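CYCLIN domain-containing protein (Chaetomium thermophilum, PDB 6Z3U) acts as the cyclin H subunit of the CDK-activating kinase (CAK) complex and, together with MAT1, activates the CDK7 kinase. Local coordinates at the interface of chains A and B and the interface of chains A and C. Numbering follows the deposited sequence. Chains: chain A, CYCLIN domain-containing protein; chain B, RING-type domain-containing protein; chain C, Protein kinase domain-containing protein.

Contact 1: the interface of chains A and B. Residues chain A 9, 12, 235, 237-238, 241; chain B 53-60.
Cyclin H meets MAT1 here: the second cyclin repeat of chain A, at the start of helix 236-247, and the N-terminal helix 7-12 hold the chain B segment that leaves helix 43-55. A:Gln238 is the side chain to follow. Its CB leads to a CG anti to the carbonyl carbon (chi1 -65°), and from there the chain runs extended (chi2 169°). A:Gln238 CG passes B:Leu58 O at 3.9 Å, and A:Gln238 CD, next along, lies 3.5 Å from B:Val60 O, at the end of the MAT1 segment. At the tip the two amide atoms divide the work. Turned back to its own chain, A:Gln238 OE1 accepts the backbone A:Thr235 N at 3.0 Å, which fixes the rotation of the amide. A:Gln238 NE2 donates to the carbonyl B:Val60 O at 2.5 Å, approaching from above that carbonyl plane. An alanine here takes away both bonds and would probably leave B:Val60 O without this donor and the turn at A:Thr235 less firmly held.

From the opposite side comes A:Asp9, whose carboxylate splits over two backbone N-H groups: OD1 takes B:Gly57 N at 2.7 Å with a bent bond (119° at H), and OD2 takes B:Ala59 N at 3.2 Å, both met from above the carboxylate plane. Further along helix 236-247, A:Leu241 CD1 meets B:Leu58 CD2 at 3.8 Å, the two side chains crossing at about a right angle.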
# COMPACT_ATOMS: atom_id res chain seq x y z
N ASP A 9 -12.79 -5.25 -12.75
CA ASP A 9 -13.11 -6.36 -11.86
C ASP A 9 -11.96 -7.36 -11.81
O ASP A 9 -11.64 -7.90 -10.74
CB ASP A 9 -14.39 -7.06 -12.31
CG ASP A 9 -15.62 -6.18 -12.14
OD1 ASP A 9 -15.50 -5.08 -11.55
OD2 ASP A 9 -16.71 -6.58 -12.60
N TYR A 12 -9.29 -6.10 -9.53
CA TYR A 12 -9.66 -6.18 -8.12
C TYR A 12 -9.42 -7.59 -7.57
O TYR A 12 -8.94 -7.74 -6.44
CB TYR A 12 -11.12 -5.78 -7.93
CG TYR A 12 -11.56 -5.85 -6.48
CD1 TYR A 12 -11.36 -4.77 -5.62
CD2 TYR A 12 -12.16 -6.99 -5.97
CE1 TYR A 12 -11.75 -4.83 -4.30
CE2 TYR A 12 -12.56 -7.06 -4.64
CZ TYR A 12 -12.35 -5.97 -3.81
OH TYR A 12 -12.74 -6.04 -2.50
N THR A 235 -17.58 -5.83 -2.27
CA THR A 235 -16.52 -5.01 -2.83
C THR A 235 -16.72 -3.55 -2.43
O THR A 235 -17.85 -3.10 -2.23
CB THR A 235 -16.52 -5.14 -4.35
OG1 THR A 235 -16.31 -6.51 -4.70
CG2 THR A 235 -15.43 -4.30 -4.99
N SER A 237 -16.85 -0.94 -4.15
CA SER A 237 -17.88 -0.36 -5.00
C SER A 237 -19.26 -0.83 -4.56
O SER A 237 -20.21 -0.03 -4.49
CB SER A 237 -17.64 -0.74 -6.46
OG SER A 237 -17.74 -2.14 -6.65
N GLN A 238 -19.40 -2.12 -4.25
CA GLN A 238 -20.68 -2.64 -3.80
C GLN A 238 -21.10 -2.02 -2.48
O GLN A 238 -22.24 -1.58 -2.31
CB GLN A 238 -20.60 -4.17 -3.69
CG GLN A 238 -20.39 -4.86 -5.03
CD GLN A 238 -20.05 -6.33 -4.87
OE1 GLN A 238 -19.93 -6.84 -3.76
NE2 GLN A 238 -19.91 -7.03 -5.99
N LEU A 241 -21.99 1.77 -3.06
CA LEU A 241 -23.33 1.95 -3.61
C LEU A 241 -24.41 1.64 -2.58
O LEU A 241 -25.47 2.27 -2.58
CB LEU A 241 -23.51 1.07 -4.85
CG LEU A 241 -22.70 1.47 -6.09
CD1 LEU A 241 -22.68 0.34 -7.10
CD2 LEU A 241 -23.25 2.74 -6.72
N GLU B 53 -11.93 3.02 -8.10
CA GLU B 53 -12.41 2.36 -6.89
C GLU B 53 -13.93 2.34 -6.82
O GLU B 53 -14.51 1.44 -6.20
CB GLU B 53 -11.82 3.04 -5.66
CG GLU B 53 -10.29 2.93 -5.59
CD GLU B 53 -9.69 3.74 -4.46
OE1 GLU B 53 -10.45 4.30 -3.65
OE2 GLU B 53 -8.44 3.82 -4.39
N ALA B 54 -14.59 3.31 -7.46
CA ALA B 54 -16.05 3.33 -7.46
C ALA B 54 -16.64 2.22 -8.31
O ALA B 54 -17.77 1.78 -8.06
CB ALA B 54 -16.55 4.69 -7.96
N PHE B 55 -15.90 1.75 -9.32
CA PHE B 55 -16.38 0.69 -10.20
C PHE B 55 -15.56 -0.59 -10.11
O PHE B 55 -16.00 -1.62 -10.64
CB PHE B 55 -16.37 1.17 -11.66
CG PHE B 55 -17.42 2.20 -11.97
CD1 PHE B 55 -17.18 3.54 -11.75
CD2 PHE B 55 -18.65 1.82 -12.48
CE1 PHE B 55 -18.14 4.50 -12.03
CE2 PHE B 55 -19.62 2.77 -12.77
CZ PHE B 55 -19.37 4.11 -12.54
N ALA B 56 -14.41 -0.58 -9.45
CA ALA B 56 -13.57 -1.76 -9.37
C ALA B 56 -14.29 -2.87 -8.61
O ALA B 56 -14.57 -2.73 -7.42
CB ALA B 56 -12.24 -1.43 -8.70
N GLY B 57 -14.57 -3.97 -9.30
CA GLY B 57 -15.25 -5.09 -8.69
C GLY B 57 -16.74 -4.90 -8.51
O GLY B 57 -17.32 -5.46 -7.57
N LEU B 58 -17.38 -4.13 -9.39
CA LEU B 58 -18.82 -3.93 -9.28
C LEU B 58 -19.57 -5.23 -9.54
O LEU B 58 -20.60 -5.49 -8.91
CB LEU B 58 -19.28 -2.84 -10.25
CG LEU B 58 -20.41 -1.93 -9.76
CD1 LEU B 58 -20.93 -1.06 -10.91
CD2 LEU B 58 -21.54 -2.72 -9.13
N ALA B 59 -19.07 -6.06 -10.46
CA ALA B 59 -19.67 -7.35 -10.77
C ALA B 59 -18.86 -8.50 -10.19
O ALA B 59 -18.90 -9.62 -10.70
CB ALA B 59 -19.81 -7.52 -12.28
N VAL B 60 -18.12 -8.24 -9.12
CA VAL B 60 -17.38 -9.27 -8.40
C VAL B 60 -18.30 -9.75 -7.28
O VAL B 60 -18.47 -9.07 -6.27
CB VAL B 60 -16.05 -8.75 -7.87
CG1 VAL B 60 -15.46 -9.71 -6.84
CG2 VAL B 60 -15.07 -8.55 -9.01

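Contact 2: the interface of chains A and C. Residues chain A 173, 176-177, 181; chain C 85, 126, 134, 142, 160-162, 167-168.
The cyclin-CDK interface is built here from helix 172-178 and the following A:Phe181 of cyclin H, set against the N-lobe of the CDK7 kinase: helix 136-148, the C-helix of the kinase fold, and strands 157-162 and 168-172. The tight part surrounds A:Phe181. Its CG stands anti to the carbonyl carbon, sending the ring into the kinase, where C:Val160 CG1 lies over one face, 3.7 Å from the A:Phe181 ring centroid in a CH-pi contact. The opposite face is backed by its own chain, through A:Cys176 O and A:Gln177 CA, so the ring is sandwiched. Around the rim, C:Leu168 CD1 meets A:Phe181 CE1 tip to tip at 3.4 Å, and C:Leu142 CD2 touches CD1. C:Ser162 CB sits at the edge in the ring plane, 3.9 Å from A:Phe181 CZ. Held on both faces and at the rim, the ring is probably restrained from tilting.

Packing is looser around A:Phe173, one turn before A:Gln177. With CG anti to the backbone N (chi1 -168°), the ring presents an edge to C:Met134. C:Met134 CE lies in the ring plane, 3.9 Å from A:Phe173 CD1; the methionine bends at its last torsion (chi3 -46°) to bring this methyl in. C:Val126 CG2 comes to CD1 and CE1 from above the ring plane, but it is poorly ordered and is likely to add little firm support.

The polar margin is carried by A:Gln177. Its extended chain brings A:Gln177 OE1 to the hydroxyl C:Ser162 OG, which donates to it at 2.7 Å from above the carbonyl plane. Nearby, C:Asn85 of helix 80-89 points tip to tip at A:Phe181, its amide plane turned 68° from the ring. C:Asn85 OD1 lies 3.7 Å from A:Phe181 CE2.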
# COMPACT_ATOMS: atom_id res chain seq x y z
N PHE A 173 4.00 -7.21 15.80
CA PHE A 173 4.34 -8.30 14.90
C PHE A 173 3.30 -9.41 14.97
O PHE A 173 3.00 -10.06 13.96
CB PHE A 173 5.73 -8.85 15.22
CG PHE A 173 6.27 -9.77 14.17
CD1 PHE A 173 6.47 -9.32 12.87
CD2 PHE A 173 6.59 -11.08 14.47
CE1 PHE A 173 6.97 -10.16 11.90
CE2 PHE A 173 7.09 -11.93 13.50
CZ PHE A 173 7.28 -11.47 12.21
N CYS A 176 0.64 -8.51 12.69
CA CYS A 176 1.05 -8.65 11.30
C CYS A 176 0.84 -10.08 10.81
O CYS A 176 0.34 -10.29 9.70
CB CYS A 176 2.51 -8.23 11.15
SG CYS A 176 3.02 -7.88 9.45
N GLN A 177 1.21 -11.06 11.63
CA GLN A 177 0.95 -12.45 11.27
C GLN A 177 -0.54 -12.74 11.20
O GLN A 177 -1.00 -13.44 10.29
CB GLN A 177 1.62 -13.39 12.27
CG GLN A 177 3.12 -13.18 12.47
CD GLN A 177 3.69 -14.05 13.58
OE1 GLN A 177 4.10 -15.18 13.33
NE2 GLN A 177 3.82 -13.49 14.77
N PHE A 181 -0.09 -10.78 6.77
CA PHE A 181 0.84 -9.91 6.06
C PHE A 181 0.17 -9.15 4.92
O PHE A 181 0.85 -8.65 4.02
CB PHE A 181 2.03 -10.71 5.52
CG PHE A 181 2.71 -11.55 6.56
CD1 PHE A 181 3.69 -11.00 7.37
CD2 PHE A 181 2.38 -12.88 6.74
CE1 PHE A 181 4.33 -11.76 8.33
CE2 PHE A 181 3.01 -13.65 7.70
CZ PHE A 181 3.99 -13.09 8.50
N ASN C 85 2.34 -20.85 9.19
CA ASN C 85 3.55 -20.15 8.80
C ASN C 85 4.71 -21.12 8.64
O ASN C 85 5.54 -20.97 7.73
CB ASN C 85 3.91 -19.08 9.83
CG ASN C 85 3.43 -17.69 9.42
OD1 ASN C 85 3.56 -17.29 8.27
ND2 ASN C 85 2.87 -16.95 10.38
N VAL C 126 13.53 -7.86 12.20
CA VAL C 126 12.47 -7.00 12.72
C VAL C 126 13.01 -6.06 13.79
O VAL C 126 12.48 -4.95 13.98
CB VAL C 126 11.31 -7.86 13.25
CG1 VAL C 126 10.80 -7.37 14.61
CG2 VAL C 126 10.17 -7.88 12.24
N MET C 134 8.10 -1.94 14.13
CA MET C 134 8.43 -2.34 12.77
C MET C 134 8.86 -1.13 11.95
O MET C 134 8.21 -0.08 11.97
CB MET C 134 7.23 -3.02 12.11
CG MET C 134 7.56 -3.67 10.78
SD MET C 134 6.26 -4.73 10.10
CE MET C 134 5.77 -5.70 11.54
N LEU C 142 6.30 -4.65 2.29
CA LEU C 142 5.29 -5.69 2.44
C LEU C 142 3.98 -5.29 1.77
O LEU C 142 3.30 -6.14 1.17
CB LEU C 142 5.06 -5.97 3.93
CG LEU C 142 4.69 -7.39 4.34
CD1 LEU C 142 5.64 -8.40 3.72
CD2 LEU C 142 4.70 -7.52 5.85
N VAL C 160 5.47 -14.69 1.77
CA VAL C 160 5.88 -14.07 3.02
C VAL C 160 5.56 -15.03 4.15
O VAL C 160 4.47 -15.61 4.19
CB VAL C 160 5.18 -12.71 3.25
CG1 VAL C 160 5.62 -12.10 4.57
CG2 VAL C 160 5.46 -11.77 2.11
N PHE C 161 6.51 -15.20 5.07
CA PHE C 161 6.28 -16.03 6.24
C PHE C 161 7.11 -15.49 7.40
O PHE C 161 8.11 -14.80 7.20
CB PHE C 161 6.65 -17.50 5.97
CG PHE C 161 8.10 -17.71 5.62
CD1 PHE C 161 9.05 -17.85 6.62
CD2 PHE C 161 8.51 -17.77 4.30
CE1 PHE C 161 10.39 -18.04 6.30
CE2 PHE C 161 9.84 -17.96 3.98
CZ PHE C 161 10.78 -18.10 4.98
N SER C 162 6.68 -15.82 8.61
CA SER C 162 7.36 -15.39 9.82
C SER C 162 8.28 -16.50 10.31
O SER C 162 7.96 -17.69 10.21
CB SER C 162 6.34 -15.03 10.91
OG SER C 162 5.52 -16.14 11.22
N ASN C 167 11.10 -13.10 13.21
CA ASN C 167 11.64 -12.25 12.17
C ASN C 167 10.79 -12.38 10.91
O ASN C 167 10.10 -13.38 10.70
CB ASN C 167 13.10 -12.59 11.86
CG ASN C 167 14.07 -11.79 12.72
OD1 ASN C 167 13.68 -11.16 13.70
ND2 ASN C 167 15.34 -11.81 12.33
N LEU C 168 10.86 -11.36 10.07
CA LEU C 168 10.09 -11.30 8.84
C LEU C 168 10.93 -11.79 7.67
O LEU C 168 12.10 -11.40 7.53
CB LEU C 168 9.60 -9.87 8.58
CG LEU C 168 8.64 -9.69 7.41
CD1 LEU C 168 7.36 -10.48 7.63
CD2 LEU C 168 8.33 -8.22 7.20

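Contact 1 and contact 2 lie about 29 Å apart, centre to centre, and have no residue in common; what joins them is chain A. Cyclin H uses helices 7-12 and 236-247 for MAT1 in contact 1, and helix 172-178 with the turn after it for the kinase in contact 2, so both partners can be bound at once, as they are in the one-to-one-to-one assembly. Contact 2 touches the kinase C-helix and its centre is about 22 Å from the predicted catalytic C:Asp220, so any influence on activity is likely to be indirect, with contact 1 probably helping to keep MAT1 in place.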